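Long-range contacts in catechol 2,3-dioxygenase (Rhodococcus sp., PDB 2WL9), which probably cleaves the aromatic ring of catechols beside their paired hydroxyls, as a type I extradiol dioxygenase that carries one iron ion in its active site: residues L12-L17 with L54-D60; M30-D35 with L43-H49; E37-Y42 with A98-V102; D110-N114 with I152-D156. One frame throughout, in Å; residues are numbered along the deposited sequence.

Contact 1 of 4, residues L12-L17 with L54-D60; sequences LSVSNL and LHADGSD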
loop_
_atom_site.group_PDB
_atom_site.type_symbol
_atom_site.label_atom_id
_atom_site.label_comp_id
_atom_site.label_asym_id
_atom_site.label_seq_id
_atom_site.Cartn_x
_atom_site.Cartn_y
_atom_site.Cartn_z
ATOM N N LEU C 12 29.056 32.785 0.141
ATOM C CA LEU C 12 30.469 32.453 0.178
ATOM C C LEU C 12 31.287 33.592 -0.423
ATOM O O LEU C 12 30.858 34.219 -1.394
ATOM C CB LEU C 12 30.718 31.174 -0.630
ATOM C CG LEU C 12 30.752 29.762 -0.024
ATOM C CD1 LEU C 12 29.774 29.513 1.124
ATOM C CD2 LEU C 12 30.598 28.700 -1.131
ATOM N N SER C 13 32.450 33.859 0.172
ATOM C CA SER C 13 33.440 34.775 -0.401
ATOM C C SER C 13 34.448 33.936 -1.163
ATOM O O SER C 13 35.027 33.011 -0.595
ATOM C CB SER C 13 34.168 35.542 0.708
ATOM O OG SER C 13 33.298 36.428 1.388
ATOM N N VAL C 14 34.639 34.230 -2.448
ATOM C CA VAL C 14 35.571 33.467 -3.286
ATOM C C VAL C 14 36.551 34.396 -4.026
ATOM O O VAL C 14 36.250 35.570 -4.236
ATOM C CB VAL C 14 34.830 32.528 -4.284
ATOM C CG1 VAL C 14 33.890 31.580 -3.543
ATOM C CG2 VAL C 14 34.051 33.320 -5.319
ATOM N N SER C 15 37.716 33.865 -4.398
ATOM C CA SER C 15 38.721 34.649 -5.113
ATOM C C SER C 15 38.720 34.350 -6.609
ATOM O O SER C 15 39.199 35.161 -7.408
ATOM C CB SER C 15 40.114 34.417 -4.525
ATOM O OG SER C 15 40.489 33.051 -4.594
ATOM N N ASN C 16 38.222 33.177 -6.972
ATOM C CA ASN C 16 38.169 32.728 -8.352
ATOM C C ASN C 16 36.836 32.170 -8.805
ATOM O O ASN C 16 36.585 31.034 -8.619
ATOM C CB ASN C 16 39.230 31.660 -8.563
ATOM C CG ASN C 16 39.433 31.255 -10.022
ATOM O OD1 ASN C 16 38.657 31.511 -10.857
ATOM N ND2 ASN C 16 40.504 30.598 -10.270
ATOM N N LEU C 17 36.042 32.990 -9.454
ATOM C CA LEU C 17 34.767 32.623 -9.989
ATOM C C LEU C 17 34.854 31.556 -11.081
ATOM O O LEU C 17 34.070 30.677 -11.115
ATOM C CB LEU C 17 34.016 33.866 -10.441
ATOM C CG LEU C 17 32.628 34.178 -9.902
ATOM C CD1 LEU C 17 32.321 33.625 -8.569
ATOM C CD2 LEU C 17 32.278 35.629 -9.982
ATOM N N LEU C 54 27.886 33.159 -4.591
ATOM C CA LEU C 54 29.333 33.341 -4.632
ATOM C C LEU C 54 29.655 34.820 -4.804
ATOM O O LEU C 54 29.342 35.415 -5.833
ATOM C CB LEU C 54 29.957 32.522 -5.763
ATOM C CG LEU C 54 29.741 30.999 -5.786
ATOM C CD1 LEU C 54 30.328 30.426 -7.061
ATOM C CD2 LEU C 54 30.329 30.292 -4.561
ATOM N N HIS C 55 30.268 35.405 -3.783
ATOM C CA HIS C 55 30.692 36.798 -3.833
ATOM C C HIS C 55 32.150 36.860 -4.260
ATOM O O HIS C 55 33.037 36.403 -3.533
ATOM C CB HIS C 55 30.528 37.449 -2.465
ATOM C CG HIS C 55 29.107 37.549 -2.005
ATOM N ND1 HIS C 55 28.338 38.671 -2.211
ATOM C CD2 HIS C 55 28.321 36.673 -1.335
ATOM C CE1 HIS C 55 27.138 38.483 -1.690
ATOM N NE2 HIS C 55 27.103 37.280 -1.148
ATOM N N ALA C 56 32.390 37.408 -5.447
ATOM C CA ALA C 56 33.748 37.546 -5.966
ATOM C C ALA C 56 34.421 38.737 -5.305
ATOM O O ALA C 56 34.574 39.803 -5.915
ATOM C CB ALA C 56 33.727 37.699 -7.475
ATOM N N ASP C 57 34.813 38.552 -4.049
ATOM C CA ASP C 57 35.404 39.627 -3.256
ATOM C C ASP C 57 36.875 39.395 -2.905
ATOM O O ASP C 57 37.486 40.223 -2.235
ATOM C CB ASP C 57 34.580 39.870 -1.983
ATOM C CG ASP C 57 34.637 38.705 -1.007
ATOM O OD1 ASP C 57 35.537 37.841 -1.131
ATOM O OD2 ASP C 57 33.777 38.658 -0.106
ATOM N N GLY C 58 37.434 38.263 -3.330
ATOM C CA GLY C 58 38.861 37.993 -3.127
ATOM C C GLY C 58 39.221 37.196 -1.885
ATOM O O GLY C 58 40.353 36.722 -1.757
ATOM N N SER C 59 38.273 37.062 -0.961
ATOM C CA SER C 59 38.431 36.189 0.200
ATOM C C SER C 59 38.060 34.754 -0.196
ATOM O O SER C 59 37.568 34.530 -1.294
ATOM C CB SER C 59 37.555 36.694 1.348
ATOM O OG SER C 59 37.532 35.783 2.430
ATOM N N ASP C 60 38.310 33.784 0.681
ATOM C CA ASP C 60 37.946 32.393 0.405
ATOM C C ASP C 60 37.394 31.713 1.646
ATOM O O ASP C 60 38.044 30.854 2.248
ATOM C CB ASP C 60 39.132 31.618 -0.171
ATOM C CG ASP C 60 39.316 31.863 -1.653
ATOM O OD1 ASP C 60 38.367 31.611 -2.429
ATOM O OD2 ASP C 60 40.407 32.318 -2.043
HETATM O O HOH W 1 38.102 30.744 -4.956
#

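Contact 2 of 4, residues M30-D35 with L43-H49; sequences MQVVDD and LRMDRWH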
loop_
_atom_site.group_PDB
_atom_site.type_symbol
_atom_site.label_atom_id
_atom_site.label_comp_id
_atom_site.label_asym_id
_atom_site.label_seq_id
_atom_site.Cartn_x
_atom_site.Cartn_y
_atom_site.Cartn_z
ATOM N N MET C 30 25.766 21.247 -10.060
ATOM C CA MET C 30 24.972 22.439 -9.747
ATOM C C MET C 30 24.756 23.283 -10.995
ATOM O O MET C 30 25.467 23.133 -11.982
ATOM C CB MET C 30 25.645 23.267 -8.657
ATOM C CG MET C 30 25.739 22.516 -7.354
ATOM S SD MET C 30 26.262 23.517 -5.970
ATOM C CE MET C 30 26.172 22.265 -4.696
ATOM N N GLN C 31 23.753 24.147 -10.949
ATOM C CA GLN C 31 23.458 25.030 -12.065
ATOM C C GLN C 31 23.983 26.422 -11.771
ATOM O O GLN C 31 23.669 27.001 -10.733
ATOM C CB GLN C 31 21.952 25.091 -12.328
ATOM C CG GLN C 31 21.589 25.916 -13.559
ATOM C CD GLN C 31 20.104 25.939 -13.839
ATOM O OE1 GLN C 31 19.308 25.372 -13.093
ATOM N NE2 GLN C 31 19.722 26.607 -14.920
ATOM N N VAL C 32 24.790 26.952 -12.684
ATOM C CA VAL C 32 25.273 28.324 -12.560
ATOM C C VAL C 32 24.167 29.279 -13.006
ATOM O O VAL C 32 23.576 29.111 -14.081
ATOM C CB VAL C 32 26.567 28.575 -13.386
ATOM C CG1 VAL C 32 26.936 30.041 -13.372
ATOM C CG2 VAL C 32 27.732 27.743 -12.842
ATOM N N VAL C 33 23.901 30.273 -12.163
ATOM C CA VAL C 33 22.898 31.301 -12.427
ATOM C C VAL C 33 23.570 32.679 -12.365
ATOM O O VAL C 33 24.081 33.081 -11.319
ATOM C CB VAL C 33 21.725 31.212 -11.419
ATOM C CG1 VAL C 33 20.716 32.338 -11.648
ATOM C CG2 VAL C 33 21.034 29.846 -11.511
ATOM N N ASP C 34 23.581 33.385 -13.498
ATOM C CA ASP C 34 24.200 34.714 -13.588
ATOM C C ASP C 34 23.158 35.754 -13.962
ATOM O O ASP C 34 22.702 35.808 -15.106
ATOM C CB ASP C 34 25.340 34.705 -14.617
ATOM C CG ASP C 34 26.188 35.976 -14.585
ATOM O OD1 ASP C 34 25.723 37.033 -14.102
ATOM O OD2 ASP C 34 27.339 35.908 -15.066
ATOM N N ASP C 35 22.799 36.591 -12.995
ATOM C CA ASP C 35 21.775 37.609 -13.194
ATOM C C ASP C 35 22.349 38.954 -13.631
ATOM O O ASP C 35 21.640 39.961 -13.663
ATOM C CB ASP C 35 20.924 37.755 -11.934
ATOM C CG ASP C 35 20.010 36.559 -11.711
ATOM O OD1 ASP C 35 19.612 35.908 -12.706
ATOM O OD2 ASP C 35 19.695 36.271 -10.542
ATOM N N LEU C 43 24.808 29.504 -7.343
ATOM C CA LEU C 43 24.762 28.083 -7.651
ATOM C C LEU C 43 23.395 27.556 -7.255
ATOM O O LEU C 43 22.945 27.750 -6.137
ATOM C CB LEU C 43 25.884 27.326 -6.933
ATOM C CG LEU C 43 27.321 27.758 -7.251
ATOM C CD1 LEU C 43 28.310 27.126 -6.259
ATOM C CD2 LEU C 43 27.712 27.438 -8.688
ATOM N N ARG C 44 22.740 26.896 -8.194
ATOM C CA ARG C 44 21.376 26.413 -8.008
ATOM C C ARG C 44 21.394 24.889 -7.924
ATOM O O ARG C 44 22.135 24.237 -8.662
ATOM C CB ARG C 44 20.536 26.903 -9.190
ATOM C CG ARG C 44 19.110 26.430 -9.224
ATOM C CD ARG C 44 18.398 27.006 -10.432
ATOM N NE ARG C 44 16.951 26.915 -10.281
ATOM C CZ ARG C 44 16.094 26.708 -11.274
ATOM N NH1 ARG C 44 16.526 26.534 -12.520
ATOM N NH2 ARG C 44 14.800 26.643 -11.010
ATOM N N MET C 45 20.595 24.325 -7.013
ATOM C CA MET C 45 20.562 22.874 -6.802
ATOM C C MET C 45 19.177 22.271 -7.046
ATOM O O MET C 45 19.026 21.040 -7.098
ATOM C CB MET C 45 20.994 22.521 -5.373
ATOM C CG MET C 45 22.415 22.918 -5.001
ATOM S SD MET C 45 22.726 22.661 -3.249
ATOM C CE MET C 45 22.640 20.873 -3.115
ATOM N N ASP C 46 18.172 23.131 -7.176
ATOM C CA ASP C 46 16.778 22.690 -7.255
ATOM C C ASP C 46 15.879 23.811 -7.772
ATOM O O ASP C 46 16.360 24.723 -8.436
ATOM C CB ASP C 46 16.291 22.161 -5.894
ATOM C CG ASP C 46 16.338 23.215 -4.781
ATOM O OD1 ASP C 46 16.690 24.386 -5.040
ATOM O OD2 ASP C 46 16.018 22.860 -3.625
ATOM N N ARG C 47 14.586 23.739 -7.454
ATOM C CA ARG C 47 13.601 24.746 -7.873
ATOM C C ARG C 47 13.951 26.190 -7.470
ATOM O O ARG C 47 13.649 27.133 -8.206
ATOM C CB ARG C 47 12.246 24.411 -7.264
ATOM C CG ARG C 47 11.266 23.629 -8.124
ATOM C CD ARG C 47 9.852 23.796 -7.518
ATOM N NE ARG C 47 9.939 23.866 -6.058
ATOM C CZ ARG C 47 9.072 24.476 -5.249
ATOM N NH1 ARG C 47 7.985 25.088 -5.718
ATOM N NH2 ARG C 47 9.299 24.466 -3.947
ATOM N N TRP C 48 14.540 26.355 -6.284
ATOM C CA TRP C 48 14.904 27.677 -5.760
ATOM C C TRP C 48 15.823 28.404 -6.726
ATOM O O TRP C 48 16.671 27.782 -7.368
ATOM C CB TRP C 48 15.647 27.554 -4.427
ATOM C CG TRP C 48 14.840 27.103 -3.242
ATOM C CD1 TRP C 48 13.754 26.254 -3.235
ATOM C CD2 TRP C 48 15.110 27.421 -1.871
ATOM N NE1 TRP C 48 13.309 26.071 -1.942
ATOM C CE2 TRP C 48 14.128 26.770 -1.088
ATOM C CE3 TRP C 48 16.072 28.220 -1.231
ATOM C CZ2 TRP C 48 14.091 26.880 0.313
ATOM C CZ3 TRP C 48 16.034 28.334 0.160
ATOM C CH2 TRP C 48 15.048 27.667 0.916
ATOM N N HIS C 49 15.659 29.721 -6.822
ATOM C CA HIS C 49 16.570 30.544 -7.612
ATOM C C HIS C 49 18.019 30.123 -7.345
ATOM O O HIS C 49 18.801 29.944 -8.291
ATOM C CB HIS C 49 16.372 32.027 -7.286
ATOM C CG HIS C 49 17.386 32.920 -7.929
ATOM N ND1 HIS C 49 18.515 33.357 -7.270
ATOM C CD2 HIS C 49 17.451 33.446 -9.175
ATOM C CE1 HIS C 49 19.229 34.120 -8.078
ATOM N NE2 HIS C 49 18.601 34.196 -9.238
#

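Contact 3 of 4, residues E37-Y42 with A98-V102; sequences EDDRIY and AERRV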
loop_
_atom_site.group_PDB
_atom_site.type_symbol
_atom_site.label_atom_id
_atom_site.label_comp_id
_atom_site.label_asym_id
_atom_site.label_seq_id
_atom_site.Cartn_x
_atom_site.Cartn_y
_atom_site.Cartn_z
ATOM N N GLU C 37 24.823 40.602 -12.212
ATOM C CA GLU C 37 25.418 41.361 -11.125
ATOM C C GLU C 37 26.922 41.335 -11.285
ATOM O O GLU C 37 27.524 40.281 -11.511
ATOM C CB GLU C 37 24.995 40.809 -9.766
ATOM C CG GLU C 37 23.586 41.223 -9.363
ATOM C CD GLU C 37 22.931 40.242 -8.415
ATOM O OE1 GLU C 37 22.338 40.689 -7.409
ATOM O OE2 GLU C 37 23.005 39.021 -8.676
ATOM N N ASP C 38 27.517 42.516 -11.177
ATOM C CA ASP C 38 28.935 42.708 -11.437
ATOM C C ASP C 38 29.849 42.020 -10.419
ATOM O O ASP C 38 31.032 41.818 -10.691
ATOM C CB ASP C 38 29.255 44.211 -11.534
ATOM C CG ASP C 38 28.554 45.042 -10.457
ATOM O OD1 ASP C 38 27.580 44.552 -9.831
ATOM O OD2 ASP C 38 28.975 46.200 -10.243
ATOM N N ASP C 39 29.300 41.634 -9.268
ATOM C CA ASP C 39 30.129 41.143 -8.169
ATOM C C ASP C 39 29.799 39.742 -7.664
ATOM O O ASP C 39 30.464 39.244 -6.758
ATOM C CB ASP C 39 30.113 42.136 -6.995
ATOM C CG ASP C 39 28.737 42.272 -6.339
ATOM O OD1 ASP C 39 27.722 41.807 -6.907
ATOM O OD2 ASP C 39 28.677 42.854 -5.237
ATOM N N ARG C 40 28.783 39.112 -8.242
ATOM C CA ARG C 40 28.313 37.829 -7.731
ATOM C C ARG C 40 27.619 36.967 -8.778
ATOM O O ARG C 40 27.069 37.472 -9.755
ATOM C CB ARG C 40 27.396 38.043 -6.523
ATOM C CG ARG C 40 26.031 38.624 -6.852
ATOM C CD ARG C 40 25.336 39.112 -5.595
ATOM N NE ARG C 40 25.913 40.372 -5.135
ATOM C CZ ARG C 40 25.579 40.981 -4.002
ATOM N NH1 ARG C 40 24.664 40.445 -3.196
ATOM N NH2 ARG C 40 26.162 42.125 -3.677
ATOM N N ILE C 41 27.674 35.658 -8.560
ATOM C CA ILE C 41 26.862 34.699 -9.299
ATOM C C ILE C 41 26.271 33.715 -8.291
ATOM O O ILE C 41 26.542 33.822 -7.086
ATOM C CB ILE C 41 27.670 33.965 -10.406
ATOM C CG1 ILE C 41 28.860 33.211 -9.809
ATOM C CG2 ILE C 41 28.105 34.943 -11.503
ATOM C CD1 ILE C 41 29.476 32.192 -10.747
ATOM N N TYR C 42 25.455 32.780 -8.768
ATOM C CA TYR C 42 24.750 31.858 -7.875
ATOM C C TYR C 42 24.891 30.406 -8.312
ATOM O O TYR C 42 25.056 30.106 -9.496
ATOM C CB TYR C 42 23.254 32.196 -7.785
ATOM C CG TYR C 42 22.936 33.641 -7.464
ATOM C CD1 TYR C 42 22.609 34.038 -6.168
ATOM C CD2 TYR C 42 22.960 34.608 -8.468
ATOM C CE1 TYR C 42 22.328 35.371 -5.878
ATOM C CE2 TYR C 42 22.687 35.929 -8.195
ATOM C CZ TYR C 42 22.367 36.308 -6.905
ATOM O OH TYR C 42 22.097 37.627 -6.661
ATOM N N ALA C 98 15.230 41.546 -0.750
ATOM C CA ALA C 98 15.361 41.393 -2.200
ATOM C C ALA C 98 16.759 40.947 -2.631
ATOM O O ALA C 98 16.902 40.142 -3.553
ATOM C CB ALA C 98 14.964 42.683 -2.914
ATOM N N GLU C 99 17.788 41.475 -1.971
ATOM C CA GLU C 99 19.166 41.094 -2.267
ATOM C C GLU C 99 19.388 39.582 -2.099
ATOM O O GLU C 99 19.898 38.909 -3.007
ATOM C CB GLU C 99 20.141 41.887 -1.386
ATOM C CG GLU C 99 21.560 41.871 -1.912
ATOM C CD GLU C 99 22.583 42.351 -0.897
ATOM O OE1 GLU C 99 22.206 42.704 0.243
ATOM O OE2 GLU C 99 23.779 42.369 -1.250
ATOM N N ARG C 100 18.985 39.059 -0.947
ATOM C CA ARG C 100 19.083 37.627 -0.637
ATOM C C ARG C 100 18.073 36.766 -1.412
ATOM O O ARG C 100 18.106 35.532 -1.327
ATOM C CB ARG C 100 18.897 37.408 0.872
ATOM C CG ARG C 100 19.960 38.068 1.756
ATOM C CD ARG C 100 21.331 37.397 1.634
ATOM N NE ARG C 100 22.234 37.910 2.662
ATOM C CZ ARG C 100 23.173 38.835 2.467
ATOM N NH1 ARG C 100 23.391 39.345 1.259
ATOM N NH2 ARG C 100 23.916 39.231 3.488
ATOM N N ARG C 101 17.198 37.421 -2.174
ATOM C CA ARG C 101 16.059 36.788 -2.885
ATOM C C ARG C 101 15.093 36.085 -1.928
ATOM O O ARG C 101 14.726 34.917 -2.127
ATOM C CB ARG C 101 16.505 35.827 -4.005
ATOM C CG ARG C 101 17.631 36.309 -4.889
ATOM C CD ARG C 101 17.302 37.620 -5.580
ATOM N NE ARG C 101 18.376 37.965 -6.501
ATOM C CZ ARG C 101 18.420 37.571 -7.768
ATOM N NH1 ARG C 101 17.439 36.830 -8.277
ATOM N NH2 ARG C 101 19.453 37.918 -8.528
ATOM N N VAL C 102 14.687 36.811 -0.892
ATOM C CA VAL C 102 13.740 36.317 0.109
ATOM C C VAL C 102 12.686 37.390 0.383
ATOM O O VAL C 102 12.810 38.530 -0.084
ATOM C CB VAL C 102 14.434 35.906 1.443
ATOM C CG1 VAL C 102 15.423 34.770 1.215
ATOM C CG2 VAL C 102 15.111 37.114 2.130
HETATM O O HOH W 2 22.495 38.344 -3.931
#

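Contact 4 of 4, residues D110-N114 with I152-D156; sequences DPGGN and IREDD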
loop_
_atom_site.group_PDB
_atom_site.type_symbol
_atom_site.label_atom_id
_atom_site.label_comp_id
_atom_site.label_asym_id
_atom_site.label_seq_id
_atom_site.Cartn_x
_atom_site.Cartn_y
_atom_site.Cartn_z
ATOM N N ASP C 110 26.211 34.198 15.230
ATOM C CA ASP C 110 26.220 33.139 16.232
ATOM C C ASP C 110 27.344 33.420 17.243
ATOM O O ASP C 110 28.063 34.413 17.087
ATOM C CB ASP C 110 26.275 31.739 15.581
ATOM C CG ASP C 110 27.675 31.306 15.160
ATOM O OD1 ASP C 110 28.664 32.044 15.356
ATOM O OD2 ASP C 110 27.769 30.185 14.615
ATOM N N PRO C 111 27.490 32.579 18.287
ATOM C CA PRO C 111 28.506 32.895 19.300
ATOM C C PRO C 111 29.941 32.794 18.791
ATOM O O PRO C 111 30.825 33.468 19.325
ATOM C CB PRO C 111 28.248 31.856 20.394
ATOM C CG PRO C 111 26.808 31.498 20.228
ATOM C CD PRO C 111 26.598 31.496 18.742
ATOM N N GLY C 112 30.161 31.978 17.762
ATOM C CA GLY C 112 31.469 31.854 17.123
ATOM C C GLY C 112 31.802 33.017 16.202
ATOM O O GLY C 112 32.883 33.056 15.617
ATOM N N GLY C 113 30.865 33.956 16.077
ATOM C CA GLY C 113 31.025 35.127 15.221
ATOM C C GLY C 113 30.675 34.892 13.760
ATOM O O GLY C 113 30.972 35.732 12.911
ATOM N N ASN C 114 30.040 33.756 13.464
ATOM C CA ASN C 114 29.608 33.450 12.097
ATOM C C ASN C 114 28.333 34.218 11.729
ATOM O O ASN C 114 27.316 34.092 12.420
ATOM C CB ASN C 114 29.403 31.942 11.916
ATOM C CG ASN C 114 30.612 31.129 12.340
ATOM O OD1 ASN C 114 30.536 30.319 13.268
ATOM N ND2 ASN C 114 31.736 31.344 11.672
ATOM N N ILE C 152 31.086 24.290 11.139
ATOM C CA ILE C 152 31.530 25.677 11.290
ATOM C C ILE C 152 32.302 25.898 12.591
ATOM O O ILE C 152 32.191 25.107 13.529
ATOM C CB ILE C 152 30.352 26.682 11.160
ATOM C CG1 ILE C 152 29.265 26.411 12.214
ATOM C CG2 ILE C 152 29.777 26.653 9.730
ATOM C CD1 ILE C 152 28.170 27.470 12.260
ATOM N N ARG C 153 33.083 26.975 12.629
ATOM C CA ARG C 153 33.942 27.288 13.767
ATOM C C ARG C 153 33.149 27.777 14.971
ATOM O O ARG C 153 32.309 28.672 14.859
ATOM C CB ARG C 153 34.988 28.327 13.357
ATOM C CG ARG C 153 36.120 28.541 14.352
ATOM C CD ARG C 153 37.220 29.381 13.722
ATOM N NE ARG C 153 36.716 30.677 13.278
ATOM C CZ ARG C 153 37.326 31.467 12.399
ATOM N NH1 ARG C 153 38.482 31.105 11.858
ATOM N NH2 ARG C 153 36.777 32.627 12.060
ATOM N N GLU C 154 33.410 27.169 16.122
ATOM C CA GLU C 154 32.834 27.634 17.375
ATOM C C GLU C 154 33.909 27.606 18.449
ATOM O O GLU C 154 34.405 26.536 18.796
ATOM C CB GLU C 154 31.637 26.771 17.797
ATOM C CG GLU C 154 30.505 26.679 16.783
ATOM C CD GLU C 154 29.799 27.997 16.505
ATOM O OE1 GLU C 154 29.859 28.928 17.335
ATOM O OE2 GLU C 154 29.159 28.086 15.441
ATOM N N ASP C 155 34.274 28.780 18.959
ATOM C CA ASP C 155 35.224 28.878 20.074
ATOM C C ASP C 155 34.594 28.449 21.402
ATOM O O ASP C 155 35.299 28.074 22.348
ATOM C CB ASP C 155 35.785 30.303 20.185
ATOM C CG ASP C 155 34.748 31.318 20.667
ATOM O OD1 ASP C 155 33.584 31.278 20.206
ATOM O OD2 ASP C 155 35.103 32.164 21.515
ATOM N N ASP C 156 33.269 28.534 21.473
ATOM C CA ASP C 156 32.525 28.129 22.658
ATOM C C ASP C 156 31.421 27.172 22.230
ATOM O O ASP C 156 30.344 27.607 21.803
ATOM C CB ASP C 156 31.930 29.351 23.362
ATOM C CG ASP C 156 31.368 29.030 24.739
ATOM O OD1 ASP C 156 30.840 27.915 24.953
ATOM O OD2 ASP C 156 31.450 29.910 25.621
#

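Contact 1 of 4, residues L12-L17 with L54-D60
Leu-54 lays its CD2 methyl against CD2 of Leu-12, the two side chains running side by side on one face of a parallel strand pair, and CG1 of Val-14, two residues on and on the same face, reaches the same methyl. CB of Leu-54 meets CD1 of Leu-17, so branched aliphatic residues close this face where the helix 17-24 begins and brings Trp-20 over it. His-55 makes the ladder itself: its N donates to Leu-12 O at 2.7 Å, almost straight, and its O receives Val-14 N at 2.9 Å. The imidazole turns to the other face, where NE2 is bonded to Tyr-64. Ala-56 touches CD2 of Leu-17 with its CB at 3.6 Å, a short methyl that adds to the apolar face.

Asp-57 forms an Asx turn, OD1 accepting from Ser-59 N, while the syn lone pair of OD2 takes the hydroxyl OG of Ser-13 at 2.7 Å. Gly-58, at a positive phi of 94° that suits glycine, sends its N to Val-14 O at 3.1 Å. Asp-60 then grips Ser-15 twice: OD2 accepts from OG at 2.7 Å, and OD1 is met by the backbone N from above the carboxylate plane. OD1 also binds Ser-258 and a water that joins it to Asn-16 N. With so many donors gathered on it, this carboxylate is probably stabilised in its charged form.

Contact 2 of 4, residues M30-D35 with L43-H49
Gln-31 and Arg-44 form an antiparallel hydrogen-bonded pair, with Gln-31 N giving to Arg-44 O at 2.8 Å and Arg-44 N to Gln-31 O at 2.7 Å. Val-32 and Leu-43 follow as a non-hydrogen-bonded pair.

The polar side chains repeat the pairing. Gln-31 and Arg-44 stretch out side by side, each with CG anti to its own N (chi1 -175° and 176°), which carries OE1 of Gln-31 to NH1 of Arg-44 at 3.1 Å. The long arginine has a second task: NE bonds to Trp-48 O and NH2 to Arg-47 O, both oxygens in the guanidinium plane, so the turn after the strand is held around its flat end. NH1 also reaches Ser-128 O, and OE1 of Gln-31 accepts from His-131 N. Farther along, NE2 of His-49 donates to the syn lone pair of Asp-35 OD2 at 2.7 Å; the same oxygen also forms a salt bridge with Arg-101.

Apolar contacts fill the rest. The unbranched, flexible Met-30 crosses Leu-43 with its SD near CB and lies alongside Met-45, its CE 3.8 Å from SD of Met-45. Val-33 puts CG2 on CB of Arg-44 and CG1 near NE2 of His-49.

The hairpin of strands 31-33 and 40-44 forms one end of the sheet: helix 17-24 packs on Val-32 and Leu-43 through Arg-21 and Ala-24, and Ile-215 of strand 210-217 meets both methionines.

Contact 3 of 4, residues E37-Y42 with A98-V102
Arg-40 and Glu-99 form a salt bridge in which NH1 of the arginine meets OE2 of the glutamate at 2.9 Å, on the anti side of the carboxylate and out of its plane; NH2 adds a weak bond to the same oxygen. The two side chains cross at about a right angle, with their flat ends 45° apart. Arg-40 also grips Asp-39 side-on, NE to OD1 at 2.9 Å and NH2 to OD2 at 3.0 Å. Two acidic neighbours at its edge thus fix the rotation of the guanidinium group and probably favour its charged form. A bend at chi3 (75°) brings that group round toward the helix.

A water extends the bridge, accepting from Arg-40 NH1 and donating to Tyr-42 OH and to Glu-99 O. The carbonyl of Glu-99 lies in the last turn of helix 94-100, which closes in a Schellman motif: Arg-101 takes a positive phi (60°) as the chain leaves the helix. The contact therefore ties strand 40-44 of the N-terminal sheet to the C-terminal end of this helix.

Arg-101 approaches Tyr-42 obliquely, its NH2 making a weak bond to OH at 3.2 Å; its stronger partner is Asp-35. The tyrosine hydroxyl in turn donates to the syn lone pair of Glu-37 OE2 at 2.6 Å, and that oxygen forms a long salt bridge with NH2 of Arg-101. A phenol suits this place, since its rigid ring carries the hydroxyl out between acid and base; the ring also meets His-49 edge-to-face.

Contact 4 of 4, residues D110-N114 with I152-D156
A type I beta turn, Asp-110 to Gly-113, links strands 104-109 and 115-120 and meets the segment that leads from strand 149-152 into helix 157-167, so the contact joins the two glyoxalase-family regions of the chain. Glu-154 faces the turn with its carboxylate. Its OE2 lies 2.6 Å from OD2 of Asp-110, the two groups coming from opposite directions with planes 64° apart; oxygens this close imply that one acid probably holds a proton and shares it with the other. A bend at chi2 (-64°) folds the glutamate so that OE1 comes 3.1 Å from Gly-112 N. Glycine suits that position, because a CB there would collide with Glu-154 OE1 and the carbonyl O of Arg-153.

Asp-110 serves the turn as well: its OD1 accepts from Asn-114 N at 2.9 Å, the donor standing above the carboxylate plane. Its OD2 is also bonded to Tyr-164 of helix 157-167. Pro-111, with its ring limiting phi, suits the second position of a type I turn, and Phe-163 of that helix packs on it. Asn-114 lies beside Arg-153 and Glu-154. Asp-156 is the N-cap of helix 157-167, its OD1 accepting from Glu-159 N. The CD1 methyl of Ile-152, itself a buried residue, rests 3.6 Å from Asp-110 OD2.

In the fold
Contacts 1, 2 and 3 share one sheet, in which strands 31-33, 40-44, 52-56 and 6-14 are neighbours in that order. Contact 3 touches both of the others, its centre 13 Å from that of contact 1 and 11 Å from that of contact 2: Leu-54 N lies 2.9 Å from Ile-41 O, and Asp-35 OD2 meets Arg-101 NH2 at 2.6 Å in a salt bridge. Contact 4 stands apart, its centre about 28 Å from that of contact 2 on the opposite side of the chain's centre, and it couples the N-terminal region to the later one. That later region holds the iron, bound by His-149, His-212, Tyr-253 and Glu-263; the side chains of Ile-152 and Met-45 lie about 11 and 13 Å from it.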